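Long-range contacts in 6-carboxyhexanoate--CoA ligase (Aquifex aeolicus, PDB 5TV6), which belongs to the BioW family of CoA ligases, a mixed alpha/beta protein modelled here with pimelic acid bound in a pocket: residues 187-192 against 201-206; 19-24 against 135-140; 8-13 against 41-46. All coordinates share one frame; numbering follows the deposited sequence.

Interaction 1 (187-192 against 201-206). With PML (pimelic acid), chain C.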
loop_
_atom_site.group_PDB
_atom_site.type_symbol
_atom_site.label_atom_id
_atom_site.label_comp_id
_atom_site.label_asym_id
_atom_site.label_seq_id
_atom_site.Cartn_x
_atom_site.Cartn_y
_atom_site.Cartn_z
ATOM N N TYR A 187 7.731 10.633 -8.069
ATOM C CA TYR A 187 6.339 10.206 -8.194
ATOM C C TYR A 187 5.547 10.845 -7.057
ATOM O O TYR A 187 5.626 10.403 -5.907
ATOM C CB TYR A 187 6.233 8.689 -8.171
ATOM C CG TYR A 187 4.895 8.143 -8.612
ATOM C CD1 TYR A 187 3.827 8.068 -7.723
ATOM C CD2 TYR A 187 4.703 7.691 -9.915
ATOM C CE1 TYR A 187 2.612 7.566 -8.119
ATOM C CE2 TYR A 187 3.492 7.188 -10.320
ATOM C CZ TYR A 187 2.449 7.126 -9.420
ATOM O OH TYR A 187 1.227 6.627 -9.815
ATOM N N VAL A 188 4.762 11.869 -7.381
ATOM C CA VAL A 188 4.150 12.719 -6.372
ATOM C C VAL A 188 2.648 12.480 -6.243
ATOM O O VAL A 188 1.966 13.237 -5.545
ATOM C CB VAL A 188 4.455 14.198 -6.655
ATOM C CG1 VAL A 188 5.951 14.412 -6.656
ATOM C CG2 VAL A 188 3.897 14.585 -7.990
ATOM N N THR A 189 2.109 11.449 -6.892
ATOM C CA THR A 189 0.699 11.110 -6.748
ATOM C C THR A 189 0.559 10.122 -5.602
ATOM O O THR A 189 1.316 9.149 -5.512
ATOM C CB THR A 189 0.110 10.507 -8.041
ATOM O OG1 THR A 189 0.201 11.437 -9.127
ATOM C CG2 THR A 189 -1.346 10.162 -7.862
ATOM N N GLY A 190 -0.403 10.365 -4.732
ATOM C CA GLY A 190 -0.650 9.440 -3.654
ATOM C C GLY A 190 -2.128 9.203 -3.539
ATOM O O GLY A 190 -2.851 9.363 -4.528
ATOM N N TYR A 191 -2.612 8.834 -2.362
ATOM C CA TYR A 191 -4.042 8.622 -2.280
ATOM C C TYR A 191 -4.512 8.604 -0.840
ATOM O O TYR A 191 -3.728 8.477 0.102
ATOM C CB TYR A 191 -4.462 7.332 -2.978
ATOM C CG TYR A 191 -3.864 6.067 -2.416
ATOM C CD1 TYR A 191 -4.471 5.406 -1.371
ATOM C CD2 TYR A 191 -2.703 5.511 -2.962
ATOM C CE1 TYR A 191 -3.939 4.249 -0.863
ATOM C CE2 TYR A 191 -2.168 4.339 -2.458
ATOM C CZ TYR A 191 -2.798 3.716 -1.407
ATOM O OH TYR A 191 -2.306 2.549 -0.879
ATOM N N VAL A 192 -5.817 8.745 -0.709
ATOM C CA VAL A 192 -6.561 8.499 0.509
ATOM C C VAL A 192 -7.608 7.460 0.145
ATOM O O VAL A 192 -8.051 7.394 -1.008
ATOM C CB VAL A 192 -7.169 9.815 1.039
ATOM C CG1 VAL A 192 -8.381 9.559 1.856
ATOM C CG2 VAL A 192 -6.126 10.575 1.852
ATOM N N ARG A 201 -7.296 9.255 -5.623
ATOM C CA ARG A 201 -5.940 9.625 -6.015
ATOM C C ARG A 201 -5.804 11.143 -5.952
ATOM O O ARG A 201 -6.691 11.871 -6.408
ATOM C CB ARG A 201 -5.600 9.103 -7.416
ATOM C CG ARG A 201 -5.971 7.641 -7.630
ATOM C CD ARG A 201 -5.837 7.146 -9.098
ATOM N NE ARG A 201 -4.473 7.252 -9.619
ATOM C CZ ARG A 201 -4.084 8.093 -10.583
ATOM N NH1 ARG A 201 -4.961 8.912 -11.178
ATOM N NH2 ARG A 201 -2.810 8.109 -10.970
ATOM N N ILE A 202 -4.705 11.614 -5.360
ATOM C CA ILE A 202 -4.434 13.031 -5.142
ATOM C C ILE A 202 -3.027 13.322 -5.642
ATOM O O ILE A 202 -2.095 12.582 -5.314
ATOM C CB ILE A 202 -4.558 13.397 -3.651
ATOM C CG1 ILE A 202 -5.919 12.961 -3.117
ATOM C CG2 ILE A 202 -4.265 14.879 -3.420
ATOM C CD1 ILE A 202 -6.022 13.084 -1.640
ATOM N N THR A 203 -2.869 14.385 -6.435
ATOM C CA THR A 203 -1.539 14.741 -6.944
ATOM C C THR A 203 -1.232 16.135 -6.449
ATOM O O THR A 203 -2.172 16.903 -6.204
ATOM C CB THR A 203 -1.425 14.627 -8.474
ATOM O OG1 THR A 203 -1.911 13.342 -8.864
ATOM C CG2 THR A 203 0.031 14.712 -8.923
ATOM N N PRO A 204 0.067 16.501 -6.504
ATOM C CA PRO A 204 1.204 16.769 -5.603
ATOM C C PRO A 204 0.906 16.561 -4.122
ATOM O O PRO A 204 0.555 17.513 -3.452
ATOM C CB PRO A 204 1.544 18.230 -5.892
ATOM C CG PRO A 204 0.271 18.797 -6.356
ATOM C CD PRO A 204 -0.166 17.717 -7.304
ATOM N N LEU A 205 1.049 15.336 -3.619
ATOM C CA LEU A 205 1.031 15.135 -2.175
ATOM C C LEU A 205 2.386 15.418 -1.532
ATOM O O LEU A 205 2.506 15.335 -0.304
ATOM C CB LEU A 205 0.576 13.715 -1.842
ATOM C CG LEU A 205 -0.935 13.604 -1.722
ATOM C CD1 LEU A 205 -1.379 12.172 -1.492
ATOM C CD2 LEU A 205 -1.426 14.515 -0.604
ATOM N N LYS A 206 3.389 15.771 -2.329
ATOM C CA LYS A 206 4.722 16.085 -1.849
ATOM C C LYS A 206 5.463 16.719 -3.009
ATOM O O LYS A 206 5.134 16.480 -4.175
ATOM C CB LYS A 206 5.469 14.838 -1.363
ATOM C CG LYS A 206 6.100 14.037 -2.507
ATOM C CD LYS A 206 6.626 12.680 -2.062
ATOM C CE LYS A 206 7.501 12.047 -3.130
ATOM N NZ LYS A 206 7.966 10.693 -2.728
HETATM C C1 PML C . 3.749 3.853 -3.765
HETATM O O11 PML C . 4.093 3.672 -2.562
HETATM O O12 PML C . 4.611 3.858 -4.699
HETATM C C2 PML C . 2.273 4.082 -4.081
HETATM C C3 PML C . 2.123 5.328 -4.944
HETATM C C4 PML C . 0.712 5.883 -4.921
HETATM C C5 PML C . -0.130 5.286 -6.036
HETATM C C6 PML C . -1.042 6.378 -6.574
HETATM C C7 PML C . -1.642 6.002 -7.926
HETATM O O71 PML C . -2.689 5.312 -7.940
HETATM O O72 PML C . -1.101 6.386 -9.000
#
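Gly190 and Ile202 form the hydrogen-bonded pair of an antiparallel beta hairpin, strands 190-194 and 198-203: Gly190 N lies 2.8 Å from Ile202 O, and Ile202 N returns at 3.0 Å to Gly190 O, from well above that carbonyl's plane. The next pair, Tyr191 and Arg201, is non-hydrogen-bonded and sends both side chains to the pimelic acid. Arg201 grips one carboxylate twice, through NE, 3.1 Å from O71 at the guanidinium edge and in its plane, and through NH2, 3.1 Å from O72. A bend at chi3 (61°) turns the NE side to the ligand, while NH1 is bonded to Thr67. Tyr187 OH, also bonded to Thr157, comes doubtfully close to O72, which lies in its ring plane; Tyr191 CD2 borders the alkyl chain, 4.0 Å from C4. Tyr199, Thr160, Arg159 and Ser182 also hydrogen-bond the ligand. Behind this shell, Thr189 lays its CG2 over one guanidinium face and joins its OG1 to Thr203 OG1 at 2.9 Å. Past the strand ends one more backbone bond follows, Leu205 N to Val188 O (162°), and Lys206 NZ is held by the carbonyls of Ser182 and Asp184. Leu205 CD1 closes against the bare backbone of Gly190, 3.6 Å from its CA.

Interaction 2 (19-24 against 135-140)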
loop_
_atom_site.group_PDB
_atom_site.type_symbol
_atom_site.label_atom_id
_atom_site.label_comp_id
_atom_site.label_asym_id
_atom_site.label_seq_id
_atom_site.Cartn_x
_atom_site.Cartn_y
_atom_site.Cartn_z
ATOM N N GLY A 19 10.836 -5.146 -4.807
ATOM C CA GLY A 19 10.078 -6.136 -4.061
ATOM C C GLY A 19 8.738 -6.366 -4.731
ATOM O O GLY A 19 8.219 -5.449 -5.374
ATOM N N ALA A 20 8.181 -7.574 -4.638
ATOM C CA ALA A 20 6.897 -7.865 -5.270
ATOM C C ALA A 20 6.390 -9.203 -4.774
ATOM O O ALA A 20 7.175 -10.082 -4.415
ATOM C CB ALA A 20 6.999 -7.885 -6.797
ATOM N N GLU A 21 5.072 -9.343 -4.740
ATOM C CA GLU A 21 4.439 -10.624 -4.493
ATOM C C GLU A 21 3.485 -10.945 -5.637
ATOM O O GLU A 21 2.833 -10.051 -6.197
ATOM C CB GLU A 21 3.707 -10.652 -3.149
ATOM C CG GLU A 21 3.122 -12.035 -2.808
ATOM C CD GLU A 21 2.783 -12.212 -1.334
ATOM O OE1 GLU A 21 2.910 -11.240 -0.567
ATOM O OE2 GLU A 21 2.398 -13.333 -0.941
ATOM N N ARG A 22 3.454 -12.223 -6.014
ATOM C CA ARG A 22 2.477 -12.749 -6.954
ATOM C C ARG A 22 1.933 -14.033 -6.359
ATOM O O ARG A 22 2.673 -14.769 -5.704
ATOM C CB ARG A 22 3.092 -13.015 -8.336
ATOM C CG ARG A 22 3.753 -11.787 -8.983
ATOM C CD ARG A 22 2.743 -10.795 -9.547
ATOM N NE ARG A 22 3.392 -9.678 -10.243
ATOM C CZ ARG A 22 3.647 -8.496 -9.684
ATOM N NH1 ARG A 22 3.311 -8.260 -8.418
ATOM N NH2 ARG A 22 4.235 -7.544 -10.387
ATOM N N ILE A 23 0.638 -14.285 -6.549
ATOM C CA ILE A 23 -0.014 -15.498 -6.061
ATOM C C ILE A 23 -0.649 -16.163 -7.267
ATOM O O ILE A 23 -1.580 -15.606 -7.861
ATOM C CB ILE A 23 -1.065 -15.206 -4.985
ATOM C CG1 ILE A 23 -0.425 -14.572 -3.754
ATOM C CG2 ILE A 23 -1.757 -16.481 -4.600
ATOM C CD1 ILE A 23 -1.442 -14.109 -2.699
ATOM N N VAL A 24 -0.147 -17.346 -7.646
ATOM C CA VAL A 24 -0.481 -17.934 -8.942
ATOM C C VAL A 24 -0.525 -19.457 -8.850
ATOM O O VAL A 24 0.013 -20.064 -7.918
ATOM C CB VAL A 24 0.522 -17.487 -10.036
ATOM C CG1 VAL A 24 0.411 -15.996 -10.300
ATOM C CG2 VAL A 24 1.934 -17.853 -9.630
ATOM N N ARG A 135 3.762 -4.539 7.483
ATOM C CA ARG A 135 3.796 -4.781 6.045
ATOM C C ARG A 135 2.638 -5.701 5.694
ATOM O O ARG A 135 2.598 -6.853 6.134
ATOM C CB ARG A 135 5.123 -5.391 5.603
ATOM C CG ARG A 135 6.355 -4.513 5.840
ATOM C CD ARG A 135 7.623 -5.177 5.287
ATOM N NE ARG A 135 7.704 -6.570 5.721
ATOM C CZ ARG A 135 7.565 -7.617 4.911
ATOM N NH1 ARG A 135 7.363 -7.424 3.609
ATOM N NH2 ARG A 135 7.629 -8.856 5.398
ATOM N N THR A 136 1.687 -5.184 4.922
ATOM C CA THR A 136 0.610 -6.009 4.391
ATOM C C THR A 136 1.132 -6.874 3.254
ATOM O O THR A 136 1.826 -6.379 2.365
ATOM C CB THR A 136 -0.511 -5.117 3.888
ATOM O OG1 THR A 136 -0.820 -4.153 4.900
ATOM C CG2 THR A 136 -1.746 -5.941 3.533
ATOM N N ILE A 137 0.812 -8.168 3.281
ATOM C CA ILE A 137 1.351 -9.139 2.335
ATOM C C ILE A 137 0.272 -10.168 2.011
ATOM O O ILE A 137 -0.844 -10.121 2.535
ATOM C CB ILE A 137 2.612 -9.847 2.875
ATOM C CG1 ILE A 137 2.293 -10.582 4.172
ATOM C CG2 ILE A 137 3.743 -8.865 3.123
ATOM C CD1 ILE A 137 3.280 -11.683 4.486
ATOM N N HIS A 138 0.627 -11.111 1.136
ATOM C CA HIS A 138 -0.212 -12.264 0.804
ATOM C C HIS A 138 -1.529 -11.837 0.174
ATOM O O HIS A 138 -2.607 -12.280 0.571
ATOM C CB HIS A 138 -0.459 -13.155 2.024
ATOM C CG HIS A 138 0.767 -13.865 2.500
ATOM N ND1 HIS A 138 1.714 -14.371 1.634
ATOM C CD2 HIS A 138 1.211 -14.142 3.748
ATOM C CE1 HIS A 138 2.688 -14.931 2.329
ATOM N NE2 HIS A 138 2.407 -14.804 3.614
ATOM N N PHE A 139 -1.425 -10.994 -0.847
ATOM C CA PHE A 139 -2.563 -10.550 -1.631
ATOM C C PHE A 139 -2.104 -10.423 -3.068
ATOM O O PHE A 139 -0.907 -10.280 -3.334
ATOM C CB PHE A 139 -3.105 -9.203 -1.145
ATOM C CG PHE A 139 -2.144 -8.065 -1.342
ATOM C CD1 PHE A 139 -1.227 -7.733 -0.345
ATOM C CD2 PHE A 139 -2.152 -7.328 -2.525
ATOM C CE1 PHE A 139 -0.332 -6.683 -0.520
ATOM C CE2 PHE A 139 -1.264 -6.282 -2.710
ATOM C CZ PHE A 139 -0.349 -5.959 -1.703
ATOM N N ASP A 140 -3.062 -10.434 -3.993
ATOM C CA ASP A 140 -2.740 -10.296 -5.412
ATOM C C ASP A 140 -4.036 -10.181 -6.192
ATOM O O ASP A 140 -5.105 -10.560 -5.712
ATOM C CB ASP A 140 -1.914 -11.485 -5.932
ATOM C CG ASP A 140 -1.224 -11.191 -7.260
ATOM O OD1 ASP A 140 -1.330 -10.040 -7.757
ATOM O OD2 ASP A 140 -0.551 -12.113 -7.796
#
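Glu21 and His138 meet without beta pairing: their CA atoms stand 7.2 Å apart, those of Ile23 and Asp140 5.9 Å, and every hydrogen bond between the segments uses a side-chain carboxylate. Glu21 extends with CG anti to its backbone N (chi1 -175°) and takes two bonds from one residue. OE1 accepts His138 N at 2.9 Å, from above the carboxylate plane; OE2 offers its syn lone pair to His138 ND1, also 2.9 Å away, a His-carboxylate hydrogen bond. It is bent (143°), with OE2 tilted from the imidazole plane, and the two planes stand 77° apart. Ser5 also bonds OE2, while Ile137 CD1 lies against one face of the imidazole. At the other end the roles reverse: Asp140 OD2 accepts Ile23 N at 2.8 Å on its anti side, somewhat out of the carboxylate plane, while OD1 makes a salt bridge with Arg144. The side chains of Ile23 and Asp140 slide past each other in opposite directions (CB to CB 3.9 Å), and Ile23 CD1 reaches 3.6 Å from Phe139 N. The contact thus joins two sheet edges, strand 15-25 of the antiparallel sheet and strand 139-141 of the parallel one. Helix 26-38 packs on Arg22, salt-bridged to its Glu35, and helix 158-172 on Phe139.

Interaction 3 (8-13 against 41-46)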
loop_
_atom_site.group_PDB
_atom_site.type_symbol
_atom_site.label_atom_id
_atom_site.label_comp_id
_atom_site.label_asym_id
_atom_site.label_seq_id
_atom_site.Cartn_x
_atom_site.Cartn_y
_atom_site.Cartn_z
HETATM N N MSE A 8 9.507 -11.782 -3.785
HETATM C CA MSE A 8 10.825 -11.382 -4.218
HETATM C C MSE A 8 11.242 -10.104 -3.508
HETATM O O MSE A 8 10.442 -9.184 -3.363
HETATM C CB MSE A 8 10.836 -11.185 -5.739
HETATM C CG MSE A 8 12.160 -10.740 -6.341
HETATM SE SE MSE A 8 12.609 -8.809 -6.099
HETATM C CE MSE A 8 11.396 -8.070 -7.470
ATOM N N ARG A 9 12.500 -10.047 -3.073
ATOM C CA ARG A 9 13.113 -8.812 -2.602
ATOM C C ARG A 9 14.537 -8.735 -3.154
ATOM O O ARG A 9 15.206 -9.758 -3.335
ATOM C CB ARG A 9 13.109 -8.722 -1.073
ATOM C CG ARG A 9 14.116 -9.615 -0.425
ATOM C CD ARG A 9 14.316 -9.304 1.046
ATOM N NE ARG A 9 15.239 -10.266 1.638
ATOM C CZ ARG A 9 14.856 -11.473 2.040
ATOM N NH1 ARG A 9 13.579 -11.826 1.912
ATOM N NH2 ARG A 9 15.735 -12.324 2.562
ATOM N N ALA A 10 14.990 -7.516 -3.458
ATOM C CA ALA A 10 16.303 -7.310 -4.056
ATOM C C ALA A 10 16.980 -6.101 -3.425
ATOM O O ALA A 10 16.323 -5.188 -2.922
ATOM C CB ALA A 10 16.203 -7.126 -5.567
ATOM N N GLN A 11 18.305 -6.101 -3.457
ATOM C CA GLN A 11 19.098 -5.030 -2.872
ATOM C C GLN A 11 20.223 -4.640 -3.811
ATOM O O GLN A 11 20.656 -5.425 -4.655
ATOM C CB GLN A 11 19.747 -5.430 -1.554
ATOM C CG GLN A 11 18.855 -5.906 -0.463
ATOM C CD GLN A 11 19.699 -6.410 0.684
ATOM O OE1 GLN A 11 20.879 -6.748 0.494
ATOM N NE2 GLN A 11 19.126 -6.430 1.883
ATOM N N LYS A 12 20.722 -3.425 -3.621
ATOM C CA LYS A 12 22.006 -3.020 -4.168
ATOM C C LYS A 12 22.752 -2.262 -3.078
ATOM O O LYS A 12 22.191 -1.356 -2.451
ATOM C CB LYS A 12 21.847 -2.176 -5.434
ATOM C CG LYS A 12 23.160 -1.727 -6.033
ATOM C CD LYS A 12 23.363 -2.284 -7.429
ATOM C CE LYS A 12 24.790 -2.062 -7.907
ATOM N NZ LYS A 12 25.786 -2.833 -7.078
ATOM N N ASN A 13 23.999 -2.666 -2.833
ATOM C CA ASN A 13 24.835 -2.095 -1.779
ATOM C C ASN A 13 24.089 -2.033 -0.451
ATOM O O ASN A 13 24.006 -0.992 0.198
ATOM C CB ASN A 13 25.353 -0.722 -2.190
ATOM C CG ASN A 13 26.268 -0.806 -3.374
ATOM O OD1 ASN A 13 27.033 -1.754 -3.496
ATOM N ND2 ASN A 13 26.171 0.159 -4.276
ATOM N N LYS A 41 16.011 -3.057 -12.034
ATOM C CA LYS A 41 16.967 -2.620 -13.049
ATOM C C LYS A 41 18.336 -3.249 -12.816
ATOM O O LYS A 41 18.982 -3.734 -13.753
ATOM C CB LYS A 41 17.070 -1.094 -13.041
ATOM C CG LYS A 41 15.730 -0.369 -12.975
ATOM C CD LYS A 41 14.860 -0.620 -14.233
ATOM C CE LYS A 41 13.532 -1.330 -13.885
ATOM N NZ LYS A 41 12.424 -1.083 -14.865
ATOM N N GLU A 42 18.779 -3.262 -11.561
ATOM C CA GLU A 42 20.101 -3.714 -11.164
ATOM C C GLU A 42 20.013 -4.166 -9.718
ATOM O O GLU A 42 19.251 -3.600 -8.930
ATOM C CB GLU A 42 21.137 -2.591 -11.283
ATOM C CG GLU A 42 20.569 -1.230 -10.878
ATOM C CD GLU A 42 21.625 -0.141 -10.721
ATOM O OE1 GLU A 42 22.304 -0.099 -9.664
ATOM O OE2 GLU A 42 21.765 0.680 -11.658
ATOM N N PHE A 43 20.805 -5.171 -9.362
ATOM C CA PHE A 43 20.803 -5.612 -7.976
ATOM C C PHE A 43 22.078 -6.392 -7.696
ATOM O O PHE A 43 22.712 -6.934 -8.604
ATOM C CB PHE A 43 19.561 -6.460 -7.656
ATOM C CG PHE A 43 19.424 -7.678 -8.526
ATOM C CD1 PHE A 43 18.770 -7.607 -9.754
ATOM C CD2 PHE A 43 19.965 -8.889 -8.134
ATOM C CE1 PHE A 43 18.645 -8.737 -10.567
ATOM C CE2 PHE A 43 19.846 -10.014 -8.945
ATOM C CZ PHE A 43 19.189 -9.933 -10.160
ATOM N N ASP A 44 22.453 -6.404 -6.416
ATOM C CA ASP A 44 23.552 -7.187 -5.855
ATOM C C ASP A 44 23.085 -8.553 -5.424
ATOM O O ASP A 44 23.845 -9.527 -5.482
ATOM C CB ASP A 44 24.111 -6.515 -4.584
ATOM C CG ASP A 44 25.033 -5.389 -4.875
ATOM O OD1 ASP A 44 25.328 -4.614 -3.945
ATOM O OD2 ASP A 44 25.478 -5.287 -6.035
ATOM N N PHE A 45 21.864 -8.609 -4.924
ATOM C CA PHE A 45 21.381 -9.738 -4.161
ATOM C C PHE A 45 19.878 -9.788 -4.342
ATOM O O PHE A 45 19.218 -8.748 -4.383
ATOM C CB PHE A 45 21.736 -9.614 -2.677
ATOM C CG PHE A 45 21.045 -10.622 -1.811
ATOM C CD1 PHE A 45 21.605 -11.880 -1.605
ATOM C CD2 PHE A 45 19.821 -10.326 -1.215
ATOM C CE1 PHE A 45 20.958 -12.829 -0.802
ATOM C CE2 PHE A 45 19.165 -11.268 -0.414
ATOM C CZ PHE A 45 19.737 -12.515 -0.205
HETATM N N MSE A 46 19.350 -10.992 -4.456
HETATM C CA MSE A 46 17.932 -11.157 -4.578
HETATM C C MSE A 46 17.537 -12.426 -3.873
HETATM O O MSE A 46 18.243 -13.445 -3.984
HETATM C CB MSE A 46 17.521 -11.202 -6.046
HETATM C CG MSE A 46 16.001 -11.361 -6.244
HETATM SE SE MSE A 46 15.494 -11.747 -8.113
HETATM C CE MSE A 46 15.846 -10.015 -8.956
#
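Ala10 and Met46 form the close, non-hydrogen-bonded pair of two antiparallel strands, their CA atoms 4.2 Å apart. Their side chains share one face of the sheet, the well-packed part, where Met8 and Phe43 pack against them: Met8 CG lies 3.9 Å from Met46 CG, the two residues being modelled as selenomethionine, and Ala10 CB touches Phe43 CB at 4.0 Å. Bent at chi3 (-71°), Met46 brings its CE over one face of the Phe43 ring, off centre. Pro40, with Leu36 and Leu37 of helix 26-38, backs this apolar patch.

One step on, the pairing becomes irregular. Gln11 N donates to Phe45 O at 2.9 Å, but Gln11 O faces two residues, Asp44 N at 2.7 Å in the carbonyl plane and, more weakly, Phe45 N. That is a classic beta bulge. On the sheet's other face Gln11 and Phe45 run side by side and touch only loosely.

The polar, more exposed end lies past the bulge. Asp44 OD2 forms a salt bridge with Lys12 NZ, 2.7 Å away on the syn side but well out of the carboxylate plane, and OD1 takes Asn13 N at 2.6 Å from above that plane. Glu42 OE1 borders the lysine's aliphatic part, 3.3 Å from CD. Asp44 is therefore held by one charged and one backbone donor; Lys12, salt-bridged to Asp44 but not to Glu42, probably eases the repulsion between the two carboxylates.

The three contacts run from the edge of the molecule toward its ligand. Interactions 2 and 3, with centres 18 Å apart, share the antiparallel sheet: strand 3-12 lies between 15-25 and 45-52, and Ala20 O stands 3.0 Å from Met8 N, a probable hydrogen bond. Their segments alternate along the chain, and interaction 2 ties the edge of that sheet to the edge of the parallel one by side chains. Interaction 1 comes later, within the mixed sheet, its centre 23 Å from that of interaction 2 and 27 Å from that of interaction 3, without touching either. The pimelic acid is bound partly by residues of interaction 1; the side chains of Met8 and Phe139 lie about 14 and 11 Å from it.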